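PDB 4B7O: iron-regulated outer membrane protein from Neisseria meningitidis, which probably takes up iron-siderophore complexes across the outer membrane, as a TonB-dependent transporter with a plug domain inside a beta-barrel. Local coordinates for residues 321-329 with 364-372; 555-566 with 582-593. One frame throughout, in Å; residues are numbered along the deposited sequence.

Interaction 1: residues 321-329 with 364-372; sequences GFVEKLDAN and MNFNFDSRL
N365 and N329 meet amide to amide: N365 ND2 donates to N329 OD1 at 2.6 Å, in its own amide plane and onto a carbonyl lone pair, the two groups only 18° from coplanar. N329 reaches it because its CG sits between backbone N and carbonyl carbon (chi1 76°), swinging the amide toward the neighbouring strand. One pair along, N367 ND2 grips D327 twice, with OD1 at 2.7 Å and the backbone O at 3.2 Å. That O also takes N367 N, from the opposite face of the carbonyl plane. N329 ND2 goes on to N123 O of the plug and N367 OD1 to Y448 OH, so this face of the antiparallel barrel strands looks inward.

On the other face, L326 has CG anti to its backbone N (chi1 172°) and lays CD1 over the F368 ring, 3.7 Å from its centroid, a CH-pi contact; Y380 meets the same ring nearly parallel. Near the 321-322 turn a classic bulge lets E324 N and K325 N share D369 O. From the bulge itself, E324 sends OE1 3.2 Å above the R371 guanidinium plane, over its centre, and 3.3 Å from R371 NE; no N-H points at it, so attraction of charges alone joins them. The chemistry thus splits by face: directional amide bonds fix the inward side, while apolar contacts make the outward side, consistent with a lipid-facing barrel wall.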
loop_
_atom_site.group_PDB
_atom_site.type_symbol
_atom_site.label_atom_id
_atom_site.label_comp_id
_atom_site.label_asym_id
_atom_site.label_seq_id
_atom_site.Cartn_x
_atom_site.Cartn_y
_atom_site.Cartn_z
ATOM N N GLY A 321 -9.750 -34.367 5.724
ATOM C CA GLY A 321 -10.065 -35.007 6.996
ATOM C C GLY A 321 -10.521 -33.958 7.987
ATOM O O GLY A 321 -11.483 -33.232 7.733
ATOM N N PHE A 322 -9.806 -33.825 9.098
ATOM C CA PHE A 322 -10.242 -32.877 10.143
ATOM C C PHE A 322 -10.037 -31.361 9.805
ATOM O O PHE A 322 -10.509 -30.439 10.525
ATOM C CB PHE A 322 -9.682 -33.299 11.520
ATOM C CG PHE A 322 -8.257 -32.866 11.785
ATOM C CD1 PHE A 322 -7.967 -31.530 12.150
ATOM C CD2 PHE A 322 -7.192 -33.803 11.746
ATOM C CE1 PHE A 322 -6.658 -31.132 12.435
ATOM C CE2 PHE A 322 -5.874 -33.405 12.022
ATOM C CZ PHE A 322 -5.611 -32.072 12.373
ATOM N N VAL A 323 -9.338 -31.119 8.696
ATOM C CA VAL A 323 -9.114 -29.787 8.193
ATOM C C VAL A 323 -10.053 -29.563 6.990
ATOM O O VAL A 323 -9.982 -30.276 5.976
ATOM C CB VAL A 323 -7.627 -29.585 7.870
ATOM C CG1 VAL A 323 -7.407 -28.389 6.949
ATOM C CG2 VAL A 323 -6.797 -29.504 9.169
ATOM N N GLU A 324 -10.952 -28.588 7.148
ATOM C CA GLU A 324 -11.945 -28.248 6.140
ATOM C C GLU A 324 -11.288 -27.478 4.991
ATOM O O GLU A 324 -11.590 -27.705 3.809
ATOM C CB GLU A 324 -13.061 -27.373 6.760
ATOM C CG GLU A 324 -14.119 -26.929 5.740
ATOM C CD GLU A 324 -15.362 -26.302 6.367
ATOM O OE1 GLU A 324 -15.460 -26.278 7.616
ATOM O OE2 GLU A 324 -16.238 -25.841 5.594
ATOM N N LYS A 325 -10.397 -26.554 5.354
ATOM C CA LYS A 325 -9.696 -25.720 4.390
ATOM C C LYS A 325 -8.331 -25.261 4.898
ATOM O O LYS A 325 -8.184 -24.794 6.049
ATOM C CB LYS A 325 -10.544 -24.519 4.000
ATOM C CG LYS A 325 -9.860 -23.627 3.004
ATOM C CD LYS A 325 -10.870 -23.050 2.036
ATOM C CE LYS A 325 -10.283 -21.807 1.371
ATOM N NZ LYS A 325 -10.977 -21.567 0.070
ATOM N N LEU A 326 -7.333 -25.405 4.025
ATOM C CA LEU A 326 -5.985 -24.936 4.300
ATOM C C LEU A 326 -5.622 -24.060 3.127
ATOM O O LEU A 326 -5.832 -24.429 1.956
ATOM C CB LEU A 326 -4.991 -26.124 4.456
ATOM C CG LEU A 326 -3.458 -25.867 4.579
ATOM C CD1 LEU A 326 -3.041 -24.856 5.658
ATOM C CD2 LEU A 326 -2.658 -27.160 4.755
ATOM N N ASP A 327 -5.147 -22.867 3.421
ATOM C CA ASP A 327 -4.450 -22.140 2.395
ATOM C C ASP A 327 -3.021 -21.793 2.903
ATOM O O ASP A 327 -2.851 -21.296 4.033
ATOM C CB ASP A 327 -5.279 -20.955 1.887
ATOM C CG ASP A 327 -4.840 -19.607 2.483
ATOM O OD1 ASP A 327 -4.405 -19.558 3.662
ATOM O OD2 ASP A 327 -4.951 -18.570 1.781
ATOM N N ALA A 328 -2.004 -22.097 2.095
ATOM C CA ALA A 328 -0.627 -21.727 2.462
ATOM C C ALA A 328 0.021 -21.001 1.343
ATOM O O ALA A 328 -0.235 -21.260 0.185
ATOM C CB ALA A 328 0.175 -22.964 2.724
ATOM N N ASN A 329 0.909 -20.107 1.668
ATOM C CA ASN A 329 1.784 -19.645 0.634
ATOM C C ASN A 329 3.255 -19.567 1.051
ATOM O O ASN A 329 3.585 -19.564 2.271
ATOM C CB ASN A 329 1.262 -18.351 0.031
ATOM C CG ASN A 329 1.489 -17.160 0.911
ATOM O OD1 ASN A 329 1.298 -17.215 2.150
ATOM N ND2 ASN A 329 1.920 -16.036 0.278
ATOM N N MET A 364 6.318 -17.453 4.717
ATOM C CA MET A 364 5.350 -18.510 4.490
ATOM C C MET A 364 4.178 -18.338 5.407
ATOM O O MET A 364 4.315 -17.823 6.502
ATOM C CB MET A 364 5.953 -19.893 4.647
ATOM C CG MET A 364 7.156 -19.901 5.539
ATOM S SD MET A 364 7.772 -21.582 5.745
ATOM C CE MET A 364 8.497 -21.488 7.393
ATOM N N ASN A 365 3.029 -18.776 4.932
ATOM C CA ASN A 365 1.802 -18.706 5.708
ATOM C C ASN A 365 1.071 -19.991 5.623
ATOM O O ASN A 365 0.872 -20.527 4.524
ATOM C CB ASN A 365 0.901 -17.622 5.162
ATOM C CG ASN A 365 1.551 -16.274 5.255
ATOM O OD1 ASN A 365 1.926 -15.865 6.334
ATOM N ND2 ASN A 365 1.750 -15.608 4.105
ATOM N N PHE A 366 0.689 -20.504 6.782
ATOM C CA PHE A 366 -0.218 -21.654 6.775
ATOM C C PHE A 366 -1.476 -21.305 7.564
ATOM O O PHE A 366 -1.410 -21.002 8.750
ATOM C CB PHE A 366 0.443 -22.871 7.381
ATOM C CG PHE A 366 1.710 -23.301 6.680
ATOM C CD1 PHE A 366 2.941 -22.686 6.976
ATOM C CD2 PHE A 366 1.690 -24.341 5.747
ATOM C CE1 PHE A 366 4.118 -23.072 6.342
ATOM C CE2 PHE A 366 2.876 -24.744 5.123
ATOM C CZ PHE A 366 4.085 -24.105 5.415
ATOM N N ASN A 367 -2.607 -21.326 6.886
ATOM C CA ASN A 367 -3.875 -21.026 7.526
ATOM C C ASN A 367 -4.795 -22.238 7.448
ATOM O O ASN A 367 -5.154 -22.665 6.353
ATOM C CB ASN A 367 -4.481 -19.786 6.855
ATOM C CG ASN A 367 -3.459 -18.626 6.746
ATOM O OD1 ASN A 367 -3.213 -17.868 7.718
ATOM N ND2 ASN A 367 -2.824 -18.505 5.565
ATOM N N PHE A 368 -5.141 -22.803 8.614
ATOM C CA PHE A 368 -6.094 -23.925 8.731
ATOM C C PHE A 368 -7.497 -23.559 9.246
ATOM O O PHE A 368 -7.635 -22.763 10.201
ATOM C CB PHE A 368 -5.569 -24.941 9.730
ATOM C CG PHE A 368 -4.221 -25.473 9.414
ATOM C CD1 PHE A 368 -4.081 -26.613 8.605
ATOM C CD2 PHE A 368 -3.071 -24.869 9.960
ATOM C CE1 PHE A 368 -2.816 -27.140 8.344
ATOM C CE2 PHE A 368 -1.797 -25.390 9.694
ATOM C CZ PHE A 368 -1.680 -26.533 8.890
ATOM N N ASP A 369 -8.499 -24.212 8.646
ATOM C CA ASP A 369 -9.898 -24.237 9.107
ATOM C C ASP A 369 -10.444 -25.633 9.433
ATOM O O ASP A 369 -10.581 -26.486 8.536
ATOM C CB ASP A 369 -10.805 -23.699 8.024
ATOM C CG ASP A 369 -10.503 -22.275 7.671
ATOM O OD1 ASP A 369 -9.905 -21.567 8.507
ATOM O OD2 ASP A 369 -10.889 -21.859 6.554
ATOM N N SER A 370 -10.800 -25.834 10.699
ATOM C CA SER A 370 -11.618 -26.999 11.113
ATOM C C SER A 370 -13.010 -26.577 11.688
ATOM O O SER A 370 -13.119 -25.770 12.648
ATOM C CB SER A 370 -10.902 -27.894 12.129
ATOM O OG SER A 370 -9.583 -27.480 12.359
ATOM N N ARG A 371 -14.042 -27.121 11.047
ATOM C CA ARG A 371 -15.423 -27.079 11.477
ATOM C C ARG A 371 -15.622 -27.800 12.827
ATOM O O ARG A 371 -15.213 -28.939 13.014
ATOM C CB ARG A 371 -16.257 -27.763 10.394
ATOM C CG ARG A 371 -17.726 -27.796 10.699
ATOM C CD ARG A 371 -18.528 -27.208 9.555
ATOM N NE ARG A 371 -18.207 -25.796 9.357
ATOM C CZ ARG A 371 -18.488 -25.097 8.259
ATOM N NH1 ARG A 371 -19.110 -25.683 7.232
ATOM N NH2 ARG A 371 -18.127 -23.814 8.184
ATOM N N LEU A 372 -16.240 -27.122 13.770
ATOM C CA LEU A 372 -16.523 -27.709 15.050
ATOM C C LEU A 372 -17.978 -28.095 15.180
ATOM O O LEU A 372 -18.300 -29.032 15.893
ATOM C CB LEU A 372 -16.145 -26.745 16.141
ATOM C CG LEU A 372 -14.703 -26.959 16.574
ATOM C CD1 LEU A 372 -13.803 -27.512 15.470
ATOM C CD2 LEU A 372 -14.180 -25.669 17.171
#

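Interaction 2: residues 555-566 with 582-593; sequences GSYFWQTIKDAL and VNAGYIKNHGYE
E593 OE2 is gripped by two salt bridges, from K151 NZ and R110 NH2, while its other oxygen, OE1, lies 3.7 Å from F558 CE2 on the facing strand. The two strands are antiparallel neighbours in the wall of a TonB-dependent transporter barrel, and S556, F558, N589 and E593 face the plug inside it: S556 OG takes S65 N, and N589 ND2 binds R110 O. Two positive partners probably keep E593 ionised.

G591 is covered from both faces of the wall. F558, its CG set between backbone N and carbonyl carbon (chi1 58°), folds its ring across the strand, with G591 CA 4.0 Å from the ring centroid, the arrangement known as aromatic rescue of a glycine. G591, without a side chain, leaves the ring room to lie directly against its backbone, with F558 CE2 3.4 Å from G591 C. On the outward side, the Y557 ring covers G591 O, which stands 3.1 Å above its plane, over the centre. H590 ND1 gives Y557 OH a weak bond, and Y557 CD2 packs on Y592 CB. Farther along, K588 runs beside T561 and bends at its last torsion (chi4 -68°), so that NZ donates a hydrogen bond to T561 OG1 at 3.1 Å.

At the other end A584 and G585 both face A565, a classic bulge, and A584 N meets A565 O almost head-on. N583 ND2 donates to D564 O from above that carbonyl's plane, and also to K533 O. Just past the bulge, I587 CD1 rests 3.5 Å from A565 CB.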
loop_
_atom_site.group_PDB
_atom_site.type_symbol
_atom_site.label_atom_id
_atom_site.label_comp_id
_atom_site.label_asym_id
_atom_site.label_seq_id
_atom_site.Cartn_x
_atom_site.Cartn_y
_atom_site.Cartn_z
ATOM N N GLY A 555 -21.324 2.770 6.822
ATOM C CA GLY A 555 -20.642 3.717 7.648
ATOM C C GLY A 555 -19.788 2.995 8.682
ATOM O O GLY A 555 -19.969 1.814 8.919
ATOM N N SER A 556 -18.860 3.723 9.284
ATOM C CA SER A 556 -17.984 3.191 10.264
ATOM C C SER A 556 -17.624 4.328 11.145
ATOM O O SER A 556 -17.641 5.455 10.701
ATOM C CB SER A 556 -16.676 2.695 9.633
ATOM O OG SER A 556 -16.769 1.351 9.153
ATOM N N TYR A 557 -17.281 4.028 12.397
ATOM C CA TYR A 557 -16.608 4.955 13.273
ATOM C C TYR A 557 -15.532 4.189 14.007
ATOM O O TYR A 557 -15.789 3.112 14.483
ATOM C CB TYR A 557 -17.553 5.578 14.270
ATOM C CG TYR A 557 -17.011 6.873 14.739
ATOM C CD1 TYR A 557 -15.961 6.927 15.657
ATOM C CD2 TYR A 557 -17.474 8.057 14.190
ATOM C CE1 TYR A 557 -15.434 8.155 16.077
ATOM C CE2 TYR A 557 -16.973 9.271 14.575
ATOM C CZ TYR A 557 -15.970 9.317 15.520
ATOM O OH TYR A 557 -15.484 10.526 15.858
ATOM N N PHE A 558 -14.316 4.713 14.064
ATOM C CA PHE A 558 -13.236 3.899 14.610
ATOM C C PHE A 558 -12.458 4.669 15.639
ATOM O O PHE A 558 -12.411 5.874 15.592
ATOM C CB PHE A 558 -12.279 3.414 13.510
ATOM C CG PHE A 558 -11.675 4.532 12.742
ATOM C CD1 PHE A 558 -10.528 5.163 13.223
ATOM C CD2 PHE A 558 -12.303 5.003 11.586
ATOM C CE1 PHE A 558 -9.958 6.224 12.531
ATOM C CE2 PHE A 558 -11.757 6.070 10.893
ATOM C CZ PHE A 558 -10.588 6.681 11.368
ATOM N N TRP A 559 -11.885 3.963 16.593
ATOM C CA TRP A 559 -11.008 4.623 17.548
ATOM C C TRP A 559 -9.805 3.782 17.699
ATOM O O TRP A 559 -9.908 2.539 17.831
ATOM C CB TRP A 559 -11.639 4.660 18.876
ATOM C CG TRP A 559 -12.883 5.480 18.970
ATOM C CD1 TRP A 559 -12.983 6.774 19.403
ATOM C CD2 TRP A 559 -14.252 5.047 18.684
ATOM N NE1 TRP A 559 -14.272 7.178 19.408
ATOM C CE2 TRP A 559 -15.095 6.177 19.007
ATOM C CE3 TRP A 559 -14.832 3.865 18.222
ATOM C CZ2 TRP A 559 -16.477 6.130 18.879
ATOM C CZ3 TRP A 559 -16.220 3.805 18.087
ATOM C CH2 TRP A 559 -17.026 4.933 18.389
ATOM N N GLN A 560 -8.642 4.411 17.695
ATOM C CA GLN A 560 -7.482 3.590 17.778
ATOM C C GLN A 560 -6.448 4.187 18.629
ATOM O O GLN A 560 -6.223 5.378 18.607
ATOM C CB GLN A 560 -6.951 3.272 16.412
ATOM C CG GLN A 560 -6.249 1.904 16.386
ATOM C CD GLN A 560 -5.242 1.933 15.303
ATOM O OE1 GLN A 560 -4.986 0.938 14.632
ATOM N NE2 GLN A 560 -4.701 3.142 15.062
ATOM N N THR A 561 -5.861 3.333 19.442
ATOM C CA THR A 561 -4.716 3.684 20.253
ATOM C C THR A 561 -3.533 2.788 19.883
ATOM O O THR A 561 -3.656 1.544 19.795
ATOM C CB THR A 561 -5.032 3.481 21.743
ATOM O OG1 THR A 561 -6.257 4.120 22.004
ATOM C CG2 THR A 561 -3.952 4.162 22.649
ATOM N N ILE A 562 -2.391 3.416 19.679
ATOM C CA ILE A 562 -1.168 2.632 19.469
ATOM C C ILE A 562 -0.169 3.011 20.543
ATOM O O ILE A 562 0.246 4.188 20.679
ATOM C CB ILE A 562 -0.614 2.772 18.056
ATOM C CG1 ILE A 562 -1.676 2.330 17.066
ATOM C CG2 ILE A 562 0.509 1.779 17.825
ATOM C CD1 ILE A 562 -1.416 2.771 15.628
ATOM N N LYS A 563 0.159 2.027 21.353
ATOM C CA LYS A 563 1.178 2.205 22.399
ATOM C C LYS A 563 2.559 1.773 21.892
ATOM O O LYS A 563 2.692 0.871 21.035
ATOM C CB LYS A 563 0.838 1.393 23.656
ATOM C CG LYS A 563 -0.545 1.673 24.212
ATOM C CD LYS A 563 -0.494 2.014 25.704
ATOM C CE LYS A 563 -1.898 2.095 26.298
ATOM N NZ LYS A 563 -2.521 0.723 26.364
ATOM N N ASP A 564 3.573 2.414 22.452
ATOM C CA ASP A 564 4.943 2.148 22.118
ATOM C C ASP A 564 5.297 2.421 20.653
ATOM O O ASP A 564 5.977 1.635 20.032
ATOM C CB ASP A 564 5.268 0.715 22.487
ATOM C CG ASP A 564 5.350 0.497 24.000
ATOM O OD1 ASP A 564 5.625 1.484 24.756
ATOM O OD2 ASP A 564 5.148 -0.684 24.405
ATOM N N ALA A 565 4.820 3.526 20.106
ATOM C CA ALA A 565 5.153 3.881 18.718
ATOM C C ALA A 565 6.647 4.091 18.586
ATOM O O ALA A 565 7.280 4.633 19.501
ATOM C CB ALA A 565 4.430 5.155 18.337
ATOM N N LEU A 566 7.209 3.700 17.449
ATOM C CA LEU A 566 8.626 3.992 17.157
ATOM C C LEU A 566 8.782 4.910 15.974
ATOM O O LEU A 566 8.130 4.754 14.922
ATOM C CB LEU A 566 9.442 2.736 16.897
ATOM C CG LEU A 566 9.245 1.531 17.802
ATOM C CD1 LEU A 566 8.264 0.613 17.145
ATOM C CD2 LEU A 566 10.547 0.794 17.925
ATOM N N VAL A 582 13.962 3.068 19.565
ATOM C CA VAL A 582 13.293 3.078 20.862
ATOM C C VAL A 582 11.814 3.265 20.679
ATOM O O VAL A 582 11.381 3.866 19.694
ATOM C CB VAL A 582 13.703 4.285 21.737
ATOM C CG1 VAL A 582 14.936 3.939 22.528
ATOM C CG2 VAL A 582 13.864 5.575 20.935
ATOM N N ASN A 583 11.041 2.758 21.630
ATOM C CA ASN A 583 9.633 3.130 21.730
ATOM C C ASN A 583 9.561 4.550 22.269
ATOM O O ASN A 583 10.098 4.822 23.300
ATOM C CB ASN A 583 8.937 2.128 22.631
ATOM C CG ASN A 583 9.202 0.704 22.199
ATOM O OD1 ASN A 583 10.007 0.001 22.812
ATOM N ND2 ASN A 583 8.598 0.290 21.096
ATOM N N ALA A 584 8.941 5.479 21.571
ATOM C CA ALA A 584 9.079 6.878 21.967
ATOM C C ALA A 584 7.775 7.656 22.197
ATOM O O ALA A 584 7.800 8.901 22.398
ATOM C CB ALA A 584 9.963 7.619 20.953
ATOM N N GLY A 585 6.659 6.928 22.181
ATOM C CA GLY A 585 5.340 7.529 22.534
ATOM C C GLY A 585 4.147 6.698 22.118
ATOM O O GLY A 585 4.218 5.473 21.961
ATOM N N TYR A 586 3.017 7.340 21.958
ATOM C CA TYR A 586 1.827 6.568 21.534
ATOM C C TYR A 586 0.991 7.291 20.427
ATOM O O TYR A 586 1.082 8.485 20.244
ATOM C CB TYR A 586 0.997 6.187 22.772
ATOM C CG TYR A 586 0.528 7.378 23.541
ATOM C CD1 TYR A 586 -0.647 7.993 23.204
ATOM C CD2 TYR A 586 1.255 7.896 24.618
ATOM C CE1 TYR A 586 -1.115 9.121 23.875
ATOM C CE2 TYR A 586 0.811 9.029 25.295
ATOM C CZ TYR A 586 -0.388 9.624 24.898
ATOM O OH TYR A 586 -0.896 10.722 25.499
ATOM N N ILE A 587 0.178 6.562 19.708
ATOM C CA ILE A 587 -0.612 7.155 18.632
ATOM C C ILE A 587 -2.119 6.993 18.964
ATOM O O ILE A 587 -2.555 5.940 19.391
ATOM C CB ILE A 587 -0.255 6.466 17.276
ATOM C CG1 ILE A 587 1.194 6.746 16.852
ATOM C CG2 ILE A 587 -1.142 6.917 16.139
ATOM C CD1 ILE A 587 1.832 5.591 16.082
ATOM N N LYS A 588 -2.885 8.063 18.808
ATOM C CA LYS A 588 -4.357 7.986 18.776
ATOM C C LYS A 588 -4.939 8.421 17.459
ATOM O O LYS A 588 -4.457 9.360 16.820
ATOM C CB LYS A 588 -4.973 8.771 19.916
ATOM C CG LYS A 588 -5.001 7.906 21.176
ATOM C CD LYS A 588 -5.358 8.691 22.399
ATOM C CE LYS A 588 -5.131 7.841 23.633
ATOM N NZ LYS A 588 -6.128 6.736 23.647
ATOM N N ASN A 589 -5.965 7.707 17.031
ATOM C CA ASN A 589 -6.691 8.091 15.840
ATOM C C ASN A 589 -8.179 7.788 15.945
ATOM O O ASN A 589 -8.554 6.742 16.463
ATOM C CB ASN A 589 -6.127 7.334 14.667
ATOM C CG ASN A 589 -6.537 7.934 13.330
ATOM O OD1 ASN A 589 -6.933 9.100 13.250
ATOM N ND2 ASN A 589 -6.448 7.133 12.275
ATOM N N HIS A 590 -9.031 8.652 15.417
ATOM C CA HIS A 590 -10.454 8.330 15.376
ATOM C C HIS A 590 -11.116 8.974 14.224
ATOM O O HIS A 590 -10.552 9.829 13.578
ATOM C CB HIS A 590 -11.110 8.753 16.661
ATOM C CG HIS A 590 -11.121 10.249 16.906
ATOM N ND1 HIS A 590 -12.116 11.053 16.451
ATOM C CD2 HIS A 590 -10.314 11.053 17.731
ATOM C CE1 HIS A 590 -11.927 12.323 16.909
ATOM N NE2 HIS A 590 -10.814 12.321 17.680
ATOM N N GLY A 591 -12.328 8.596 13.922
ATOM C CA GLY A 591 -12.924 9.174 12.708
ATOM C C GLY A 591 -14.007 8.338 12.137
ATOM O O GLY A 591 -14.460 7.366 12.781
ATOM N N TYR A 592 -14.447 8.693 10.928
ATOM C CA TYR A 592 -15.578 7.986 10.358
ATOM C C TYR A 592 -15.512 8.019 8.865
ATOM O O TYR A 592 -14.753 8.821 8.283
ATOM C CB TYR A 592 -16.900 8.675 10.821
ATOM C CG TYR A 592 -16.975 10.110 10.382
ATOM C CD1 TYR A 592 -17.368 10.425 9.068
ATOM C CD2 TYR A 592 -16.597 11.143 11.228
ATOM C CE1 TYR A 592 -17.423 11.725 8.610
ATOM C CE2 TYR A 592 -16.681 12.478 10.789
ATOM C CZ TYR A 592 -17.075 12.732 9.473
ATOM O OH TYR A 592 -17.124 14.006 9.022
ATOM N N GLU A 593 -16.351 7.183 8.256
ATOM C CA GLU A 593 -16.544 7.186 6.825
ATOM C C GLU A 593 -17.984 6.707 6.516
ATOM O O GLU A 593 -18.518 5.865 7.217
ATOM C CB GLU A 593 -15.525 6.282 6.141
ATOM C CG GLU A 593 -15.253 5.036 6.922
ATOM C CD GLU A 593 -13.780 4.609 6.972
ATOM O OE1 GLU A 593 -12.873 5.363 7.433
ATOM O OE2 GLU A 593 -13.543 3.452 6.589
#

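Interactions 1 and 2 sit in separate parts of one barrel wall, their centres 32 Å apart and their nearest atoms about 20 Å apart, so neither touches the other. Both join antiparallel strands, and both contain a classic bulge. What relates them is the plug: the inward faces meet it at different places, N123 for 321-329 with 364-372, and S65, R110 and K151 for 555-566 with 582-593. Interaction 1 makes its inward face mostly of asparagine and aspartate bonded strand to strand, whereas interaction 2 sends its inward polar groups largely onto the plug. The model is the apoprotein, and no bound iron complex marks a site beside either contact.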